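Local structure of abietadiene synthase, chloroplastic (3S9V) at residues M158-K163 with K182-L187; Y102-A107 with I129-T134. The protein is a chloroplast enzyme of the plant terpene synthase family, a mainly helical protein that combines an N-terminal terpene synthase domain with a metal-binding domain. All coordinates share one frame; numbering follows the deposited sequence.

Contact 1: residues M158-K163 with K182-L187; sequences MLKEAK and KREAKL
Lys160 reaches across from helix 151-164 to Arg183 and Glu184 of helix 174-187 in a three-residue charge network. The firm part lies around Arg183, whose chain runs extended from CG to NE and carries the buried guanidinium toward helix 151-164. There NE hydrogen-bonds to Ile153 O, while NH2 is held by Gly208 O and by a salt bridge to Glu211, so its rotation is fixed from several directions. One face of the planar group is covered by Leu187 CD2, which sits 3.2 Å above the plane and toward the rim. Lys160 comes in obliquely, with CD 4.1 Å from Arg183 NH1.

The other half is much looser. A turn at chi3 (70°) lifts the end of the Lys160 chain away from its straight course, and Glu184 bends at chi2 (75°) to meet it, the two side chains crossing at about a right angle. Even so, Lys160 NZ stops 3.6 Å from Glu184 OE2, a long salt bridge, and Arg183 NH1 is 3.8 Å from the same oxygen, also long. The carboxylate probably offsets the closeness of the two cations on this partly exposed side.

Behind the network, Arg183 leans on Pro156 and Ala157 of helix 151-164, whose Met158 packs in turn against helices 101-117 and 56-62.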
loop_
_atom_site.group_PDB
_atom_site.type_symbol
_atom_site.label_atom_id
_atom_site.label_comp_id
_atom_site.label_asym_id
_atom_site.label_seq_id
_atom_site.Cartn_x
_atom_site.Cartn_y
_atom_site.Cartn_z
ATOM N N MET A 158 -28.048 -19.252 -20.501
ATOM C CA MET A 158 -28.600 -20.431 -19.837
ATOM C C MET A 158 -30.126 -20.343 -19.790
ATOM O O MET A 158 -30.805 -21.372 -19.794
ATOM C CB MET A 158 -28.042 -20.581 -18.415
ATOM C CG MET A 158 -26.563 -20.983 -18.339
ATOM S SD MET A 158 -26.056 -21.515 -16.669
ATOM C CE MET A 158 -26.364 -19.998 -15.749
ATOM N N LEU A 159 -30.665 -19.123 -19.738
ATOM C CA LEU A 159 -32.121 -18.951 -19.732
ATOM C C LEU A 159 -32.677 -19.602 -20.992
ATOM O O LEU A 159 -33.702 -20.287 -20.950
ATOM C CB LEU A 159 -32.516 -17.465 -19.719
ATOM C CG LEU A 159 -32.566 -16.752 -18.363
ATOM C CD1 LEU A 159 -32.970 -15.293 -18.551
ATOM C CD2 LEU A 159 -33.552 -17.461 -17.455
ATOM N N LYS A 160 -31.992 -19.381 -22.113
ATOM C CA LYS A 160 -32.401 -19.955 -23.393
ATOM C C LYS A 160 -32.265 -21.475 -23.377
ATOM O O LYS A 160 -33.106 -22.177 -23.936
ATOM C CB LYS A 160 -31.568 -19.357 -24.534
ATOM C CG LYS A 160 -31.749 -17.851 -24.666
ATOM C CD LYS A 160 -30.842 -17.229 -25.716
ATOM C CE LYS A 160 -31.245 -17.629 -27.119
ATOM N NZ LYS A 160 -30.478 -16.864 -28.140
ATOM N N GLU A 161 -31.220 -21.987 -22.725
ATOM C CA GLU A 161 -31.032 -23.434 -22.646
ATOM C C GLU A 161 -32.223 -24.007 -21.893
ATOM O O GLU A 161 -32.879 -24.937 -22.353
ATOM C CB GLU A 161 -29.768 -23.813 -21.864
ATOM C CG GLU A 161 -28.432 -23.310 -22.402
ATOM C CD GLU A 161 -27.252 -23.990 -21.700
ATOM O OE1 GLU A 161 -26.970 -25.166 -22.025
ATOM O OE2 GLU A 161 -26.624 -23.360 -20.816
ATOM N N ALA A 162 -32.476 -23.439 -20.719
ATOM C CA ALA A 162 -33.565 -23.863 -19.852
ATOM C C ALA A 162 -34.895 -23.915 -20.595
ATOM O O ALA A 162 -35.654 -24.871 -20.451
ATOM C CB ALA A 162 -33.667 -22.914 -18.637
ATOM N N LYS A 163 -35.173 -22.880 -21.382
ATOM C CA LYS A 163 -36.407 -22.820 -22.146
ATOM C C LYS A 163 -36.483 -24.015 -23.100
ATOM O O LYS A 163 -37.507 -24.696 -23.162
ATOM C CB LYS A 163 -36.481 -21.500 -22.925
ATOM C CG LYS A 163 -37.845 -21.214 -23.536
ATOM C CD LYS A 163 -37.948 -19.771 -24.017
ATOM C CE LYS A 163 -39.365 -19.454 -24.500
ATOM N NZ LYS A 163 -39.546 -18.026 -24.912
ATOM N N LYS A 182 -31.381 -7.814 -24.036
ATOM C CA LYS A 182 -30.190 -6.986 -23.904
ATOM C C LYS A 182 -28.933 -7.758 -24.284
ATOM O O LYS A 182 -28.016 -7.198 -24.880
ATOM C CB LYS A 182 -30.056 -6.458 -22.473
ATOM C CG LYS A 182 -28.920 -5.467 -22.306
ATOM C CD LYS A 182 -28.792 -4.973 -20.870
ATOM C CE LYS A 182 -27.602 -4.024 -20.723
ATOM N NZ LYS A 182 -27.425 -3.538 -19.326
ATOM N N ARG A 183 -28.887 -9.040 -23.932
ATOM C CA ARG A 183 -27.735 -9.870 -24.262
ATOM C C ARG A 183 -27.621 -9.966 -25.775
ATOM O O ARG A 183 -26.528 -9.868 -26.334
ATOM C CB ARG A 183 -27.891 -11.278 -23.676
ATOM C CG ARG A 183 -26.899 -12.299 -24.233
ATOM C CD ARG A 183 -27.077 -13.670 -23.594
ATOM N NE ARG A 183 -26.167 -14.669 -24.153
ATOM C CZ ARG A 183 -26.343 -15.272 -25.324
ATOM N NH1 ARG A 183 -27.402 -14.989 -26.073
ATOM N NH2 ARG A 183 -25.452 -16.153 -25.754
ATOM N N GLU A 184 -28.760 -10.151 -26.434
ATOM C CA GLU A 184 -28.779 -10.265 -27.883
ATOM C C GLU A 184 -28.249 -8.995 -28.538
ATOM O O GLU A 184 -27.526 -9.060 -29.531
ATOM C CB GLU A 184 -30.198 -10.543 -28.379
ATOM C CG GLU A 184 -30.227 -11.355 -29.658
ATOM C CD GLU A 184 -29.900 -12.818 -29.418
ATOM O OE1 GLU A 184 -29.592 -13.533 -30.399
ATOM O OE2 GLU A 184 -29.965 -13.255 -28.248
ATOM N N ALA A 185 -28.608 -7.843 -27.981
ATOM C CA ALA A 185 -28.160 -6.560 -28.517
ATOM C C ALA A 185 -26.707 -6.282 -28.143
ATOM O O ALA A 185 -26.100 -5.321 -28.623
ATOM C CB ALA A 185 -29.049 -5.443 -28.002
ATOM N N LYS A 186 -26.155 -7.127 -27.279
ATOM C CA LYS A 186 -24.775 -6.976 -26.832
ATOM C C LYS A 186 -23.868 -7.851 -27.695
ATOM O O LYS A 186 -22.752 -7.465 -28.033
ATOM C CB LYS A 186 -24.666 -7.381 -25.358
ATOM C CG LYS A 186 -23.350 -7.026 -24.675
ATOM C CD LYS A 186 -23.431 -7.319 -23.177
ATOM C CE LYS A 186 -22.130 -6.984 -22.458
ATOM N NZ LYS A 186 -22.207 -7.291 -21.001
ATOM N N LEU A 187 -24.357 -9.032 -28.051
ATOM C CA LEU A 187 -23.589 -9.949 -28.879
ATOM C C LEU A 187 -23.342 -9.365 -30.267
ATOM O O LEU A 187 -22.206 -9.360 -30.747
ATOM C CB LEU A 187 -24.319 -11.288 -28.994
ATOM C CG LEU A 187 -23.914 -12.405 -28.023
ATOM C CD1 LEU A 187 -23.576 -11.857 -26.639
ATOM C CD2 LEU A 187 -25.061 -13.406 -27.949
#

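Contact 2: residues Y102-A107 with I129-T134; sequences YDRILA and IEFFRT
Arg104 meets Phe131 through the base of its side chain: CB lies 3.7 Å from Phe131 CZ, approaching the ring obliquely. Beyond CB the chain starts beside the backbone N and bends at chi2, and its guanidinium finds its partners in another part of the chain, NH2 donating to Glu95 O. The aliphatic root of the arginine thus serves the helix packing while its charged end is engaged beyond the contact.

One residue on, Ile105 meets two phenylalanines. Its backbone N is at the edge of the Phe131 ring, near the ring plane, and its CG2 approaches Phe131 CE2 at 4.4 Å. The carbonyl oxygen of Ile105 lies at the edge of the second ring, 4.1 Å from Phe132 CD2, and the side chains meet more loosely, CB to the same ring carbon. Both phenylalanines carry CG opposite the backbone N (chi1 170° in Phe131, 177° in Phe132), yet as successive residues they leave the helix in different directions, Phe131 reaching the N side of Ile105 and Phe132 its carbonyl. Here the backbones come nearest, with 5.8 Å between Ile105 CA and Phe132 CA.

Leu106 next turns away from helix 122-136, to Met158 and Tyr57. The axes of the two segments approach to 9.9 Å at 140° between their chain directions. This is a buried, tilted antiparallel packing of consecutive helices joined by a short connection, a helical hairpin, consistent with the α-barrel domains in the N-terminal half of plant terpene synthases.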
loop_
_atom_site.group_PDB
_atom_site.type_symbol
_atom_site.label_atom_id
_atom_site.label_comp_id
_atom_site.label_asym_id
_atom_site.label_seq_id
_atom_site.Cartn_x
_atom_site.Cartn_y
_atom_site.Cartn_z
ATOM N N TYR A 102 -27.663 -12.016 -7.623
ATOM C CA TYR A 102 -27.137 -12.463 -8.918
ATOM C C TYR A 102 -26.406 -13.798 -8.811
ATOM O O TYR A 102 -26.645 -14.710 -9.595
ATOM C CB TYR A 102 -26.189 -11.416 -9.500
ATOM C CG TYR A 102 -26.873 -10.139 -9.922
ATOM C CD1 TYR A 102 -26.460 -8.912 -9.414
ATOM C CD2 TYR A 102 -27.924 -10.156 -10.839
ATOM C CE1 TYR A 102 -27.073 -7.725 -9.803
ATOM C CE2 TYR A 102 -28.546 -8.974 -11.241
ATOM C CZ TYR A 102 -28.113 -7.760 -10.715
ATOM O OH TYR A 102 -28.709 -6.580 -11.092
ATOM N N ASP A 103 -25.511 -13.892 -7.835
ATOM C CA ASP A 103 -24.728 -15.097 -7.576
ATOM C C ASP A 103 -25.644 -16.319 -7.412
ATOM O O ASP A 103 -25.468 -17.329 -8.090
ATOM C CB ASP A 103 -23.886 -14.867 -6.307
ATOM C CG ASP A 103 -23.017 -16.071 -5.915
ATOM O OD1 ASP A 103 -22.075 -16.421 -6.662
ATOM O OD2 ASP A 103 -23.268 -16.655 -4.836
ATOM N N ARG A 104 -26.629 -16.221 -6.521
ATOM C CA ARG A 104 -27.539 -17.334 -6.271
ATOM C C ARG A 104 -28.369 -17.776 -7.474
ATOM O O ARG A 104 -28.459 -18.972 -7.745
ATOM C CB ARG A 104 -28.471 -17.007 -5.098
ATOM C CG ARG A 104 -27.749 -16.773 -3.772
ATOM C CD ARG A 104 -26.853 -17.956 -3.403
ATOM N NE ARG A 104 -26.134 -17.707 -2.159
ATOM C CZ ARG A 104 -26.709 -17.654 -0.960
ATOM N NH1 ARG A 104 -28.018 -17.843 -0.834
ATOM N NH2 ARG A 104 -25.980 -17.397 0.117
ATOM N N ILE A 105 -28.979 -16.840 -8.198
ATOM C CA ILE A 105 -29.777 -17.237 -9.358
ATOM C C ILE A 105 -28.910 -17.775 -10.487
ATOM O O ILE A 105 -29.360 -18.610 -11.269
ATOM C CB ILE A 105 -30.639 -16.077 -9.917
ATOM C CG1 ILE A 105 -29.755 -14.897 -10.307
ATOM C CG2 ILE A 105 -31.673 -15.666 -8.894
ATOM C CD1 ILE A 105 -30.511 -13.783 -10.989
ATOM N N LEU A 106 -27.670 -17.295 -10.576
ATOM C CA LEU A 106 -26.740 -17.759 -11.606
ATOM C C LEU A 106 -26.376 -19.209 -11.319
ATOM O O LEU A 106 -26.484 -20.076 -12.184
ATOM C CB LEU A 106 -25.461 -16.916 -11.600
ATOM C CG LEU A 106 -24.359 -17.374 -12.558
ATOM C CD1 LEU A 106 -24.760 -17.001 -13.973
ATOM C CD2 LEU A 106 -23.027 -16.716 -12.202
ATOM N N ALA A 107 -25.950 -19.465 -10.089
ATOM C CA ALA A 107 -25.564 -20.811 -9.685
ATOM C C ALA A 107 -26.734 -21.795 -9.701
ATOM O O ALA A 107 -26.574 -22.941 -10.122
ATOM C CB ALA A 107 -24.930 -20.780 -8.287
ATOM N N ILE A 129 -35.821 -24.759 -8.544
ATOM C CA ILE A 129 -36.788 -24.067 -9.387
ATOM C C ILE A 129 -37.592 -23.078 -8.557
ATOM O O ILE A 129 -37.781 -21.926 -8.959
ATOM C CB ILE A 129 -37.755 -25.062 -10.078
ATOM C CG1 ILE A 129 -37.034 -25.764 -11.228
ATOM C CG2 ILE A 129 -38.982 -24.328 -10.613
ATOM C CD1 ILE A 129 -37.911 -26.721 -12.006
ATOM N N GLU A 130 -38.044 -23.530 -7.392
ATOM C CA GLU A 130 -38.830 -22.684 -6.503
ATOM C C GLU A 130 -38.017 -21.495 -6.028
ATOM O O GLU A 130 -38.519 -20.371 -6.003
ATOM C CB GLU A 130 -39.329 -23.498 -5.311
ATOM C CG GLU A 130 -40.016 -24.787 -5.742
ATOM C CD GLU A 130 -40.618 -25.567 -4.590
ATOM O OE1 GLU A 130 -40.058 -25.524 -3.474
ATOM O OE2 GLU A 130 -41.648 -26.240 -4.812
ATOM N N PHE A 131 -36.761 -21.726 -5.653
ATOM C CA PHE A 131 -35.932 -20.611 -5.211
ATOM C C PHE A 131 -35.765 -19.626 -6.352
ATOM O O PHE A 131 -35.959 -18.427 -6.181
ATOM C CB PHE A 131 -34.539 -21.058 -4.779
ATOM C CG PHE A 131 -33.603 -19.904 -4.556
ATOM C CD1 PHE A 131 -33.621 -19.202 -3.356
ATOM C CD2 PHE A 131 -32.769 -19.457 -5.578
ATOM C CE1 PHE A 131 -32.831 -18.075 -3.180
ATOM C CE2 PHE A 131 -31.977 -18.331 -5.409
ATOM C CZ PHE A 131 -32.007 -17.638 -4.210
ATOM N N PHE A 132 -35.395 -20.139 -7.519
ATOM C CA PHE A 132 -35.189 -19.288 -8.683
ATOM C C PHE A 132 -36.419 -18.441 -8.979
ATOM O O PHE A 132 -36.298 -17.261 -9.299
ATOM C CB PHE A 132 -34.824 -20.138 -9.904
ATOM C CG PHE A 132 -34.658 -19.340 -11.174
ATOM C CD1 PHE A 132 -35.766 -18.904 -11.893
ATOM C CD2 PHE A 132 -33.394 -19.019 -11.647
ATOM C CE1 PHE A 132 -35.614 -18.163 -13.060
ATOM C CE2 PHE A 132 -33.231 -18.278 -12.810
ATOM C CZ PHE A 132 -34.340 -17.850 -13.518
ATOM N N ARG A 133 -37.600 -19.043 -8.873
ATOM C CA ARG A 133 -38.843 -18.325 -9.133
ATOM C C ARG A 133 -39.107 -17.243 -8.082
ATOM O O ARG A 133 -39.514 -16.131 -8.416
ATOM C CB ARG A 133 -40.029 -19.301 -9.193
ATOM C CG ARG A 133 -41.394 -18.619 -9.204
ATOM C CD ARG A 133 -42.488 -19.546 -9.722
ATOM N NE ARG A 133 -42.478 -20.834 -9.045
ATOM C CZ ARG A 133 -42.171 -21.984 -9.632
ATOM N NH1 ARG A 133 -41.849 -22.016 -10.923
ATOM N NH2 ARG A 133 -42.181 -23.105 -8.924
ATOM N N THR A 134 -38.866 -17.557 -6.816
ATOM C CA THR A 134 -39.098 -16.570 -5.772
ATOM C C THR A 134 -38.088 -15.435 -5.872
ATOM O O THR A 134 -38.437 -14.262 -5.746
ATOM C CB THR A 134 -38.998 -17.188 -4.373
ATOM O OG1 THR A 134 -39.878 -18.315 -4.283
ATOM C CG2 THR A 134 -39.389 -16.161 -3.320
#

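How the contacts relate
Contact 2 comes first along the chain and closes before contact 1 opens, so four consecutive helices, 101-117, 122-136, 151-164 and 174-187, are paired in series. The centres of the contacts are 16 Å apart; contacts 1 and 2 lie about 41 and 38 Å from the centre of the chain, on the same side of it. Helix 151-164 joins them directly: Met158 CE packs 3.6 Å from Leu106 O, and Leu159 CD2 lies 4.0 Å from Phe132 CZ. This helix thus turns its apolar side, with Phe155, Met158 and Leu159, to contact 2, while its Lys160 reaches helix 174-187 in contact 1, within a peripheral helical region consistent with the γ domain of αβγ terpene synthases.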